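Local coordinates for protein ppBat (Bacteroides thetaiotaomicron VPI-5482, PDB 3CNE) that binds flavins such as lumichrome, riboflavin, FMN and FAD as a zinc-containing homodimer and may serve as a flavin store, at residues K4-V10 against S31-V37; A112-D118 against A134-N140; D145-E149 against T162-M166. One frame throughout, in Å; residues are numbered along the deposited sequence.

All three contacts belong to the one DJ-1/PfpI domain and follow one another along the chain, each closing before the next opens. Interaction 1 pairs strands 4-9 and 31-36 of the central sheet; interaction 3 reaches the far edge of the same sheet through strand 148-151, with centres about 21 Å apart on opposite sides of the chain's centre. Interaction 2 packs helix 113-119, which follows strand 106-110 of that sheet, against the 134-140 loop, about 20 Å from interaction 1 and 15 Å from interaction 3, centre to centre. Interactions 2 and 3 touch through a Lys135-Asp145 salt bridge. The three thus span sheet core, zinc-site surroundings and flavin site.

Interaction 1. Residues K4-V10 against S31-V37; sequences KVAVLAV and SYKVFAV
This contact is the parallel strand pairing of a beta-alpha-beta unit, in which strand 4-9 and strand 31-36, joined through helix 15-27, lie side by side in the main sheet of the DJ-1/PfpI fold. Both segments are extended, their axes 4.6 Å apart at closest and inclined by 20°. The register is strict, Val5 opposite Tyr32, Val7 opposite Val34 and Ala9 opposite Ala36. The first strand's odd residues donate and accept: Val5 N to Ser31 O 2.9 Å, Lys33 N to Val5 O 3.0 Å, Val7 N to Lys33 O 2.9 Å, Phe35 N to Val7 O 2.7 Å, Ala9 N to Phe35 O 2.9 Å and Val37 N to Ala9 O 2.7 Å. Val5, Val7 and Val34, all t, share one face with Tyr32 (chi1 p); Val7 CB lies 4.1 Å from Val34 CG2, and helix 15-27 packs on this face. On the other, Phe35 (m) brings CE2 within 3.9 Å of Ala6 CB, Leu8 CD2 sits 4.1 Å from Phe35 CB, and helix 88-102 touches Ala6 and Leu8. Even-numbered Ala6 and Leu8 bond instead to strand 69-73, so strand 4-9 is interior to the sheet, its polar backbone paired on both edges between two apolar layers.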
loop_
_atom_site.group_PDB
_atom_site.type_symbol
_atom_site.label_atom_id
_atom_site.label_comp_id
_atom_site.label_asym_id
_atom_site.label_seq_id
_atom_site.Cartn_x
_atom_site.Cartn_y
_atom_site.Cartn_z
ATOM N N LYS A 4 20.445 4.243 5.606
ATOM C CA LYS A 4 19.734 4.600 4.384
ATOM C C LYS A 4 19.317 3.329 3.629
ATOM O O LYS A 4 20.093 2.396 3.538
ATOM C CB LYS A 4 20.596 5.510 3.522
ATOM C CG LYS A 4 21.117 6.720 4.289
ATOM C CD LYS A 4 21.628 7.815 3.368
ATOM C CE LYS A 4 22.301 8.934 4.175
ATOM N NZ LYS A 4 22.676 10.083 3.283
ATOM N N VAL A 5 18.083 3.312 3.121
ATOM C CA VAL A 5 17.513 2.136 2.452
ATOM C C VAL A 5 17.313 2.453 0.982
ATOM O O VAL A 5 16.713 3.478 0.638
ATOM C CB VAL A 5 16.110 1.737 3.055
ATOM C CG1 VAL A 5 15.610 0.450 2.457
ATOM C CG2 VAL A 5 16.177 1.620 4.578
ATOM N N ALA A 6 17.817 1.594 0.107
ATOM C CA ALA A 6 17.432 1.678 -1.287
ATOM C C ALA A 6 16.262 0.738 -1.490
ATOM O O ALA A 6 16.368 -0.477 -1.274
ATOM C CB ALA A 6 18.602 1.319 -2.216
ATOM N N VAL A 7 15.126 1.314 -1.889
ATOM C CA VAL A 7 13.939 0.551 -2.196
ATOM C C VAL A 7 13.816 0.341 -3.713
ATOM O O VAL A 7 13.812 1.304 -4.484
ATOM C CB VAL A 7 12.683 1.262 -1.649
ATOM C CG1 VAL A 7 11.436 0.429 -1.909
ATOM C CG2 VAL A 7 12.851 1.511 -0.133
ATOM N N LEU A 8 13.678 -0.920 -4.127
ATOM C CA LEU A 8 13.506 -1.233 -5.544
ATOM C C LEU A 8 12.069 -1.584 -5.827
ATOM O O LEU A 8 11.533 -2.539 -5.239
ATOM C CB LEU A 8 14.411 -2.389 -5.953
ATOM C CG LEU A 8 15.893 -2.342 -5.567
ATOM C CD1 LEU A 8 16.598 -3.588 -6.116
ATOM C CD2 LEU A 8 16.579 -1.086 -6.082
ATOM N N ALA A 9 11.451 -0.798 -6.711
ATOM C CA ALA A 9 10.066 -1.000 -7.119
ATOM C C ALA A 9 10.006 -1.495 -8.564
ATOM O O ALA A 9 10.494 -0.820 -9.480
ATOM C CB ALA A 9 9.255 0.300 -6.938
ATOM N N VAL A 10 9.487 -2.706 -8.768
ATOM C CA VAL A 10 9.412 -3.233 -10.117
ATOM C C VAL A 10 8.173 -2.625 -10.798
ATOM O O VAL A 10 7.448 -1.874 -10.181
ATOM C CB VAL A 10 9.379 -4.762 -10.141
ATOM C CG1 VAL A 10 10.781 -5.305 -9.735
ATOM C CG2 VAL A 10 8.227 -5.334 -9.243
ATOM N N SER A 31 15.611 6.799 6.652
ATOM C CA SER A 31 15.814 7.391 5.351
ATOM C C SER A 31 15.745 6.347 4.230
ATOM O O SER A 31 16.334 5.277 4.346
ATOM C CB SER A 31 17.191 8.068 5.331
ATOM O OG SER A 31 17.427 8.626 4.059
ATOM N N TYR A 32 15.079 6.684 3.130
ATOM C CA TYR A 32 14.982 5.779 1.991
ATOM C C TYR A 32 14.857 6.536 0.689
ATOM O O TYR A 32 14.453 7.679 0.688
ATOM C CB TYR A 32 13.805 4.814 2.166
ATOM C CG TYR A 32 12.452 5.510 2.159
ATOM C CD1 TYR A 32 11.783 5.773 0.969
ATOM C CD2 TYR A 32 11.879 5.945 3.350
ATOM C CE1 TYR A 32 10.550 6.441 0.966
ATOM C CE2 TYR A 32 10.655 6.591 3.372
ATOM C CZ TYR A 32 10.001 6.842 2.187
ATOM O OH TYR A 32 8.797 7.497 2.246
ATOM N N LYS A 33 15.194 5.871 -0.416
ATOM C CA LYS A 33 15.038 6.408 -1.766
ATOM C C LYS A 33 14.503 5.274 -2.610
ATOM O O LYS A 33 14.971 4.151 -2.482
ATOM C CB LYS A 33 16.388 6.871 -2.303
ATOM C CG LYS A 33 16.344 7.446 -3.706
ATOM C CD LYS A 33 17.662 8.114 -4.069
ATOM C CE LYS A 33 17.618 8.561 -5.521
ATOM N NZ LYS A 33 18.874 9.290 -5.965
ATOM N N VAL A 34 13.500 5.564 -3.442
ATOM C CA VAL A 34 12.792 4.538 -4.193
ATOM C C VAL A 34 13.238 4.588 -5.661
ATOM O O VAL A 34 13.112 5.637 -6.317
ATOM C CB VAL A 34 11.221 4.676 -4.072
ATOM C CG1 VAL A 34 10.535 3.484 -4.741
ATOM C CG2 VAL A 34 10.761 4.783 -2.594
ATOM N N PHE A 35 13.709 3.439 -6.154
ATOM C CA PHE A 35 14.251 3.273 -7.508
ATOM C C PHE A 35 13.356 2.385 -8.319
ATOM O O PHE A 35 13.065 1.245 -7.919
ATOM C CB PHE A 35 15.676 2.638 -7.498
ATOM C CG PHE A 35 16.723 3.463 -6.812
ATOM C CD1 PHE A 35 17.586 4.279 -7.557
ATOM C CD2 PHE A 35 16.879 3.407 -5.426
ATOM C CE1 PHE A 35 18.574 5.052 -6.922
ATOM C CE2 PHE A 35 17.853 4.156 -4.780
ATOM C CZ PHE A 35 18.733 4.982 -5.541
ATOM N N ALA A 36 12.926 2.889 -9.473
ATOM C CA ALA A 36 12.160 2.075 -10.405
ATOM C C ALA A 36 13.035 1.052 -11.107
ATOM O O ALA A 36 14.065 1.395 -11.665
ATOM C CB ALA A 36 11.442 2.958 -11.445
ATOM N N VAL A 37 12.618 -0.211 -11.088
ATOM C CA VAL A 37 13.244 -1.208 -11.929
ATOM C C VAL A 37 12.557 -1.103 -13.291
ATOM O O VAL A 37 11.735 -1.952 -13.674
ATOM C CB VAL A 37 13.096 -2.619 -11.377
ATOM C CG1 VAL A 37 13.841 -3.612 -12.279
ATOM C CG2 VAL A 37 13.703 -2.666 -9.953
#

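Interaction 2. Residues A112-D118 against A134-N140; sequences AGAMMFD and AKPAIQN
Asp118, Met115 and Ile138 carry most of this contact, in which helix 113-119 packs against the loop between strands 127-129 and 142-144. The 112-118 segment is helical from Gly113, with Ala112 as N-cap residue and Met116 N bonded to Ala112 O at 3.1 Å. Opposite it, 135-137 forms a 3-10 turn, with Ala137 N 2.9 Å from Ala134 O and Ile138 N 3.0 Å from Lys135 O, before the chain straightens at Ile138 (phi/psi -82/109). CA atoms are nearest for Ala112 and Ala134 (5.9 Å), Met115 and Ile138 (5.9 Å), and Asp118 and Asn140 (5.8 Å). Asp118, with chi1 t, directs OD2 into the loop backbone, accepting a very short hydrogen bond from Gln139 N at 2.5 Å and another from Asn140 N at 3.0 Å. One turn back, Met115, a selenomethionine with chi1 and chi2 t and chi3 p, sets SE 3.6 Å from Ala137 CB and 4.2 Å from Ala134 CB. Ile138 (m, m) turns CD1 onto the helix, 3.6 Å from both Met115 CA and Ala114 O; Val128 of strand 127-129 touches Ala114 and Ile138. At the start of the helix Ala112 CB meets Ala134 CB at 4.1 Å, close to the zinc site of Cys74 and Cys111. The helix follows Cys111 in a strand-turn-helix resembling the nucleophile elbow of this family, although here that cysteine binds zinc. One carboxylate oxygen thus satisfies two successive backbone amides of the loop, while small apolar contacts fill the interface towards the metal end.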
loop_
_atom_site.group_PDB
_atom_site.type_symbol
_atom_site.label_atom_id
_atom_site.label_comp_id
_atom_site.label_asym_id
_atom_site.label_seq_id
_atom_site.Cartn_x
_atom_site.Cartn_y
_atom_site.Cartn_z
ATOM N N ALA A 112 8.270 -12.957 -4.271
ATOM C CA ALA A 112 9.378 -13.597 -5.025
ATOM C C ALA A 112 10.736 -12.912 -4.835
ATOM O O ALA A 112 11.704 -13.254 -5.517
ATOM C CB ALA A 112 9.026 -13.741 -6.551
ATOM N N GLY A 113 10.807 -11.956 -3.894
ATOM C CA GLY A 113 12.047 -11.270 -3.548
ATOM C C GLY A 113 13.207 -12.207 -3.239
ATOM O O GLY A 113 14.336 -11.988 -3.708
ATOM N N ALA A 114 12.940 -13.253 -2.451
ATOM C CA ALA A 114 13.988 -14.213 -2.081
ATOM C C ALA A 114 14.535 -14.927 -3.327
ATOM O O ALA A 114 15.717 -15.321 -3.370
ATOM C CB ALA A 114 13.450 -15.236 -1.102
HETATM N N MSE A 115 13.677 -15.086 -4.335
HETATM C CA MSE A 115 14.095 -15.736 -5.578
HETATM C C MSE A 115 15.015 -14.821 -6.374
HETATM O O MSE A 115 16.032 -15.264 -6.905
HETATM C CB MSE A 115 12.891 -16.145 -6.403
HETATM C CG MSE A 115 13.243 -16.961 -7.643
HETATM SE SE MSE A 115 11.696 -17.110 -8.828
HETATM C CE MSE A 115 11.446 -15.258 -9.456
HETATM N N MSE A 116 14.664 -13.537 -6.430
HETATM C CA MSE A 116 15.527 -12.545 -7.079
HETATM C C MSE A 116 16.918 -12.552 -6.414
HETATM O O MSE A 116 17.947 -12.503 -7.091
HETATM C CB MSE A 116 14.880 -11.159 -7.035
HETATM C CG MSE A 116 13.553 -11.096 -7.803
HETATM SE SE MSE A 116 13.858 -11.348 -9.738
HETATM C CE MSE A 116 14.614 -9.640 -10.089
ATOM N N PHE A 117 16.927 -12.601 -5.083
ATOM C CA PHE A 117 18.160 -12.726 -4.322
ATOM C C PHE A 117 18.900 -14.014 -4.701
ATOM O O PHE A 117 20.093 -13.965 -5.003
ATOM C CB PHE A 117 17.887 -12.674 -2.796
ATOM C CG PHE A 117 17.332 -11.349 -2.295
ATOM C CD1 PHE A 117 17.477 -10.174 -3.028
ATOM C CD2 PHE A 117 16.695 -11.282 -1.049
ATOM C CE1 PHE A 117 16.975 -8.932 -2.525
ATOM C CE2 PHE A 117 16.197 -10.063 -0.545
ATOM C CZ PHE A 117 16.333 -8.889 -1.295
ATOM N N ASP A 118 18.184 -15.145 -4.713
ATOM C CA ASP A 118 18.770 -16.446 -4.997
ATOM C C ASP A 118 19.497 -16.470 -6.330
ATOM O O ASP A 118 20.604 -17.010 -6.420
ATOM C CB ASP A 118 17.718 -17.569 -4.958
ATOM C CG ASP A 118 18.295 -18.952 -5.398
ATOM O OD1 ASP A 118 19.267 -19.008 -6.175
ATOM O OD2 ASP A 118 17.785 -20.008 -4.999
ATOM N N ALA A 134 7.013 -19.599 -5.981
ATOM C CA ALA A 134 8.406 -19.310 -6.302
ATOM C C ALA A 134 9.359 -20.251 -5.549
ATOM O O ALA A 134 10.541 -20.326 -5.882
ATOM C CB ALA A 134 8.733 -17.839 -5.995
ATOM N N LYS A 135 8.843 -20.981 -4.558
ATOM C CA LYS A 135 9.676 -21.875 -3.708
ATOM C C LYS A 135 10.587 -22.850 -4.473
ATOM O O LYS A 135 11.773 -22.947 -4.153
ATOM C CB LYS A 135 8.836 -22.637 -2.667
ATOM C CG LYS A 135 9.680 -23.408 -1.654
ATOM C CD LYS A 135 8.840 -24.081 -0.589
ATOM C CE LYS A 135 9.737 -24.888 0.349
ATOM N NZ LYS A 135 8.944 -25.788 1.227
ATOM N N PRO A 136 10.048 -23.555 -5.493
ATOM C CA PRO A 136 10.908 -24.495 -6.213
ATOM C C PRO A 136 12.098 -23.837 -6.917
ATOM O O PRO A 136 13.051 -24.534 -7.267
ATOM C CB PRO A 136 9.971 -25.104 -7.266
ATOM C CG PRO A 136 8.596 -24.838 -6.783
ATOM C CD PRO A 136 8.681 -23.541 -6.045
ATOM N N ALA A 137 12.048 -22.519 -7.123
ATOM C CA ALA A 137 13.162 -21.817 -7.764
ATOM C C ALA A 137 14.312 -21.484 -6.815
ATOM O O ALA A 137 15.363 -21.018 -7.255
ATOM C CB ALA A 137 12.671 -20.564 -8.485
ATOM N N ILE A 138 14.118 -21.714 -5.519
ATOM C CA ILE A 138 15.170 -21.461 -4.538
ATOM C C ILE A 138 16.135 -22.641 -4.523
ATOM O O ILE A 138 15.776 -23.733 -4.070
ATOM C CB ILE A 138 14.585 -21.187 -3.102
ATOM C CG1 ILE A 138 13.676 -19.948 -3.111
ATOM C CG2 ILE A 138 15.686 -21.061 -2.062
ATOM C CD1 ILE A 138 14.395 -18.664 -3.498
ATOM N N GLN A 139 17.340 -22.431 -5.044
ATOM C CA GLN A 139 18.380 -23.477 -4.998
ATOM C C GLN A 139 19.648 -23.157 -4.199
ATOM O O GLN A 139 20.279 -24.076 -3.674
ATOM C CB GLN A 139 18.749 -24.025 -6.390
ATOM C CG GLN A 139 18.148 -23.334 -7.593
ATOM C CD GLN A 139 18.468 -24.077 -8.866
ATOM O OE1 GLN A 139 19.073 -25.156 -8.829
ATOM N NE2 GLN A 139 18.077 -23.507 -10.010
ATOM N N ASN A 140 20.019 -21.877 -4.124
ATOM C CA ASN A 140 21.160 -21.437 -3.323
ATOM C C ASN A 140 20.846 -21.295 -1.835
ATOM O O ASN A 140 21.638 -21.715 -0.988
ATOM C CB ASN A 140 21.751 -20.145 -3.879
ATOM C CG ASN A 140 22.343 -20.336 -5.264
ATOM O OD1 ASN A 140 21.932 -19.678 -6.235
ATOM N ND2 ASN A 140 23.293 -21.245 -5.373
#

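Interaction 3. Residues D145-E149 against T162-M166; sequences DEKSE and TIWTM. With FMN (flavin mononucleotide), chain N.
Next to the flavin site of the DJ-1/PfpI domain, the loop 162-166, carrying the riboflavin-binding Trp164, packs against the start of edge strand 148-151 and the lysine before it. Residues 163-165 have helical phi/psi angles, with Thr165 N 2.9 Å from Thr162 O and Met166 N 3.0 Å from Ile163 O; Met166, a selenomethionine, is the N-cap residue of helix 167-174. Facing them, Lys147 (phi/psi -69/-35) gives way to extended Ser148 (-154/163). CA atoms are nearest for Lys147 and Thr162 at 5.6 Å, and for Ser148 and Met166 at 6.2 Å. Ser148 and Thr165, with chi1 p in both, are linked hydroxyl to hydroxyl: Ser148 OG donates to Thr165 OG1 at 2.7 Å, and Thr165 OG1 in turn donates a hydrogen bond to Thr162 O at 2.6 Å. Ser148 OG also lies 3.6 Å from Met166 CB. The hydroxyl of Thr162 (p) places OG1 2.8 Å from Lys147 O and has Asp159 N as a further partner. The aliphatic part of Lys147 lies along both threonines, CG 3.9 Å from Thr162 CG2 and CD 3.8 Å from Thr165 CG2. Trp164, with chi1 p, presents one ring face to the isoalloxazine of FMN, which also bonds to the main-chain oxygen of Asn161 of the second subunit, in keeping with a ligand shared between partners. The nearest atoms of tryptophan and flavin are Trp164 CE3 and FMN C1' at 3.2 Å. Beside the ring, one water accepts hydrogen bonds from both Lys147 NZ and Trp164 NE1, each 3.1 Å from its oxygen.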
loop_
_atom_site.group_PDB
_atom_site.type_symbol
_atom_site.label_atom_id
_atom_site.label_comp_id
_atom_site.label_asym_id
_atom_site.label_seq_id
_atom_site.Cartn_x
_atom_site.Cartn_y
_atom_site.Cartn_z
ATOM N N ASP A 145 8.656 -22.884 4.781
ATOM C CA ASP A 145 7.220 -22.609 4.682
ATOM C C ASP A 145 6.799 -21.526 5.674
ATOM O O ASP A 145 5.614 -21.230 5.804
ATOM C CB ASP A 145 6.393 -23.877 4.964
ATOM C CG ASP A 145 6.601 -24.978 3.933
ATOM O OD1 ASP A 145 6.897 -24.689 2.748
ATOM O OD2 ASP A 145 6.446 -26.157 4.332
ATOM N N GLU A 146 7.766 -20.941 6.374
ATOM C CA GLU A 146 7.474 -19.898 7.374
ATOM C C GLU A 146 6.955 -18.610 6.743
ATOM O O GLU A 146 7.196 -18.354 5.554
ATOM C CB GLU A 146 8.696 -19.613 8.258
ATOM C CG GLU A 146 9.091 -20.784 9.148
ATOM C CD GLU A 146 7.905 -21.360 9.902
ATOM O OE1 GLU A 146 7.360 -20.647 10.776
ATOM O OE2 GLU A 146 7.517 -22.516 9.607
ATOM N N LYS A 147 6.259 -17.816 7.570
ATOM C CA LYS A 147 5.635 -16.561 7.165
ATOM C C LYS A 147 6.691 -15.513 6.845
ATOM O O LYS A 147 6.498 -14.670 5.964
ATOM C CB LYS A 147 4.710 -16.024 8.266
ATOM C CG LYS A 147 3.358 -16.717 8.393
ATOM C CD LYS A 147 2.519 -16.053 9.474
ATOM C CE LYS A 147 1.279 -16.845 9.828
ATOM N NZ LYS A 147 0.160 -16.527 8.910
ATOM N N SER A 148 7.791 -15.554 7.603
ATOM C CA SER A 148 8.972 -14.763 7.315
ATOM C C SER A 148 10.178 -15.483 7.900
ATOM O O SER A 148 10.017 -16.386 8.719
ATOM C CB SER A 148 8.860 -13.337 7.860
ATOM O OG SER A 148 8.509 -13.296 9.240
ATOM N N GLU A 149 11.363 -15.086 7.444
ATOM C CA GLU A 149 12.635 -15.649 7.880
ATOM C C GLU A 149 13.627 -14.514 8.010
ATOM O O GLU A 149 13.734 -13.655 7.117
ATOM C CB GLU A 149 13.191 -16.668 6.871
ATOM C CG GLU A 149 12.455 -18.014 6.838
ATOM C CD GLU A 149 12.606 -18.855 8.125
ATOM O OE1 GLU A 149 13.426 -18.528 9.001
ATOM O OE2 GLU A 149 11.903 -19.872 8.244
ATOM N N THR A 162 2.262 -11.291 4.847
ATOM C CA THR A 162 3.069 -11.700 6.009
ATOM C C THR A 162 4.204 -10.713 6.372
ATOM O O THR A 162 5.025 -10.970 7.297
ATOM C CB THR A 162 3.664 -13.096 5.823
ATOM O OG1 THR A 162 4.570 -13.099 4.714
ATOM C CG2 THR A 162 2.586 -14.123 5.596
ATOM N N ILE A 163 4.273 -9.607 5.635
ATOM C CA ILE A 163 5.281 -8.579 5.911
ATOM C C ILE A 163 5.219 -8.137 7.387
ATOM O O ILE A 163 6.258 -8.019 8.051
ATOM C CB ILE A 163 5.167 -7.377 4.956
ATOM C CG1 ILE A 163 5.659 -7.781 3.558
ATOM C CG2 ILE A 163 6.029 -6.185 5.475
ATOM C CD1 ILE A 163 5.295 -6.791 2.455
ATOM N N TRP A 164 3.992 -7.962 7.896
ATOM C CA TRP A 164 3.754 -7.573 9.290
ATOM C C TRP A 164 4.518 -8.449 10.288
ATOM O O TRP A 164 4.864 -7.962 11.356
ATOM C CB TRP A 164 2.252 -7.585 9.637
ATOM C CG TRP A 164 1.639 -8.966 9.802
ATOM C CD1 TRP A 164 1.130 -9.750 8.830
ATOM C CD2 TRP A 164 1.480 -9.697 11.031
ATOM N NE1 TRP A 164 0.652 -10.929 9.355
ATOM C CE2 TRP A 164 0.849 -10.912 10.713
ATOM C CE3 TRP A 164 1.805 -9.430 12.375
ATOM C CZ2 TRP A 164 0.552 -11.879 11.685
ATOM C CZ3 TRP A 164 1.491 -10.390 13.347
ATOM C CH2 TRP A 164 0.877 -11.591 12.995
ATOM N N THR A 165 4.752 -9.728 9.950
ATOM C CA THR A 165 5.444 -10.669 10.870
ATOM C C THR A 165 6.937 -10.381 11.072
ATOM O O THR A 165 7.531 -10.838 12.054
ATOM C CB THR A 165 5.307 -12.160 10.464
ATOM O OG1 THR A 165 6.003 -12.410 9.230
ATOM C CG2 THR A 165 3.849 -12.576 10.375
HETATM N N MSE A 166 7.547 -9.634 10.160
HETATM C CA MSE A 166 8.968 -9.336 10.279
HETATM C C MSE A 166 9.270 -7.840 10.330
HETATM O O MSE A 166 10.385 -7.450 10.603
HETATM C CB MSE A 166 9.749 -9.960 9.134
HETATM C CG MSE A 166 9.300 -9.455 7.768
HETATM SE SE MSE A 166 10.656 -9.665 6.377
HETATM C CE MSE A 166 10.850 -7.761 5.939
HETATM N N1 FMN N . -1.384 -6.932 9.941
HETATM C C2 FMN N . -1.479 -6.830 8.569
HETATM O O2 FMN N . -1.127 -5.780 8.022
HETATM N N3 FMN N . -1.969 -7.898 7.830
HETATM C C4 FMN N . -2.369 -9.069 8.469
HETATM O O4 FMN N . -2.753 -10.044 7.805
HETATM C C4A FMN N . -2.268 -9.168 9.857
HETATM N N5 FMN N . -2.658 -10.328 10.506
HETATM C C5A FMN N . -2.552 -10.402 11.883
HETATM C C6 FMN N . -2.943 -11.562 12.533
HETATM C C7 FMN N . -2.839 -11.671 13.918
HETATM C C7M FMN N . -2.611 -13.055 14.463
HETATM C C8 FMN N . -2.370 -10.583 14.669
HETATM C C8M FMN N . -3.000 -10.341 16.022
HETATM C C9 FMN N . -1.961 -9.434 13.993
HETATM C C9A FMN N . -2.058 -9.320 12.612
HETATM N N10 FMN N . -1.663 -8.148 11.969
HETATM C C10 FMN N . -1.775 -8.087 10.593
HETATM C "C1'" FMN N . -0.556 -7.320 12.558
HETATM C "C2'" FMN N . -0.996 -6.024 13.229
HETATM O "O2'" FMN N . -1.084 -4.985 12.268
HETATM C "C3'" FMN N . 0.021 -5.669 14.320
HETATM O "O3'" FMN N . 0.072 -6.724 15.262
HETATM C "C4'" FMN N . -0.299 -4.357 15.039
HETATM O "O4'" FMN N . 0.243 -3.247 14.342
HETATM O O HOH W 1 -0.581 -13.599 8.247
#